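PDB 6RBN: Afp3, which probably forms part of the contractile sheath around the inner tube of the anti-feeding prophage, a phage-tail-like injection system of Serratia entomophila. Local coordinates for residues 193-196 with 197-200. Residues are numbered along the deposited sequence; the frame is centred on the assembly and turned at random.
Sequences DAPS and AVGG
Pro195 and Val198 touch where the backbone folds back on itself: Ser196 takes left-handed helical torsions, and the chain then rounds Ala197 and Val198 to bring the CA atoms of Ser196 and Gly199 within 5.0 Å. With Ala197 near right-handed helical values and Val198 extended, this is a type VIII beta turn in the loop joining strand 185-188 to strand 204-207. As expected of that type, its ends are not tied together: Ser196 O stays 4.6 Å from Gly199 N.

The side-chain contact between the two limbs is modest. Pro195 offers the CG corner of its ring to one methyl of Val198, and CG and CG2 sit 4.3 Å apart, a loose apolar touch. Val198 has CG1 at a chi1 of -80°, which turns CG2 back over the backbone between N and the carbonyl carbon and so toward the proline. The pair belongs to a larger apolar layer: Pro195 also rests on Ala187 and Tyr170, while the buried Val198 packs on Leu185, Ala174 and Leu177. The loop is thereby laid against strand 185-188 and helix 163-172. On the approach to the turn, Ala194 turns its CB toward the second limb, 4.4 Å from Val198 O. Gln338 meets the loop here, touching Ala194 and hydrogen-bonding through NE2 to Gly199 O.

Ser196 lies on the exposed side of the bend, and its CB heads away from the following residues. Its hydroxyl turns back along the chain instead: at chi1 72°, OG donates to Pro195 O, approaching from above the carbonyl plane at a C=O...OG angle of 99°.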
loop_
_atom_site.group_PDB
_atom_site.type_symbol
_atom_site.label_atom_id
_atom_site.label_comp_id
_atom_site.label_asym_id
_atom_site.label_seq_id
_atom_site.Cartn_x
_atom_site.Cartn_y
_atom_site.Cartn_z
ATOM N N ASP D 193 80.972 17.303 -9.820
ATOM C CA ASP D 193 80.926 16.391 -8.688
ATOM C C ASP D 193 80.120 17.017 -7.562
ATOM O O ASP D 193 79.822 18.213 -7.578
ATOM C CB ASP D 193 82.338 16.005 -8.222
ATOM C CG ASP D 193 83.210 17.209 -7.912
ATOM O OD1 ASP D 193 82.784 18.359 -8.144
ATOM O OD2 ASP D 193 84.342 16.999 -7.428
ATOM N N ALA D 194 79.765 16.186 -6.586
ATOM C CA ALA D 194 79.006 16.644 -5.437
ATOM C C ALA D 194 79.852 17.590 -4.584
ATOM O O ALA D 194 81.072 17.439 -4.506
ATOM C CB ALA D 194 78.551 15.452 -4.600
ATOM N N PRO D 195 79.224 18.581 -3.926
ATOM C CA PRO D 195 80.005 19.560 -3.152
ATOM C C PRO D 195 80.557 19.055 -1.823
ATOM O O PRO D 195 81.098 19.852 -1.050
ATOM C CB PRO D 195 79.006 20.700 -2.932
ATOM C CG PRO D 195 77.680 20.059 -3.016
ATOM C CD PRO D 195 77.810 18.979 -4.036
ATOM N N SER D 196 80.363 17.764 -1.524
ATOM C CA SER D 196 81.043 16.969 -0.493
ATOM C C SER D 196 80.634 17.319 0.935
ATOM O O SER D 196 81.034 16.629 1.876
ATOM C CB SER D 196 82.571 17.063 -0.616
ATOM O OG SER D 196 83.062 18.332 -0.218
ATOM N N ALA D 197 79.836 18.370 1.117
ATOM C CA ALA D 197 79.198 18.579 2.410
ATOM C C ALA D 197 77.998 17.661 2.554
ATOM O O ALA D 197 77.627 17.274 3.667
ATOM C CB ALA D 197 78.788 20.041 2.566
ATOM N N VAL D 198 77.386 17.304 1.431
ATOM C CA VAL D 198 76.277 16.365 1.386
ATOM C C VAL D 198 76.608 15.246 0.399
ATOM O O VAL D 198 76.326 15.333 -0.802
ATOM C CB VAL D 198 74.968 17.105 1.054
ATOM C CG1 VAL D 198 74.434 17.772 2.303
ATOM C CG2 VAL D 198 75.219 18.210 0.025
ATOM N N GLY D 199 77.211 14.174 0.913
ATOM C CA GLY D 199 77.814 13.192 0.028
ATOM C C GLY D 199 76.809 12.236 -0.583
ATOM O O GLY D 199 76.593 12.236 -1.795
ATOM N N GLY D 200 76.178 11.411 0.248
ATOM C CA GLY D 200 75.341 10.352 -0.271
ATOM C C GLY D 200 74.000 10.220 0.412
ATOM O O GLY D 200 73.461 9.116 0.517
#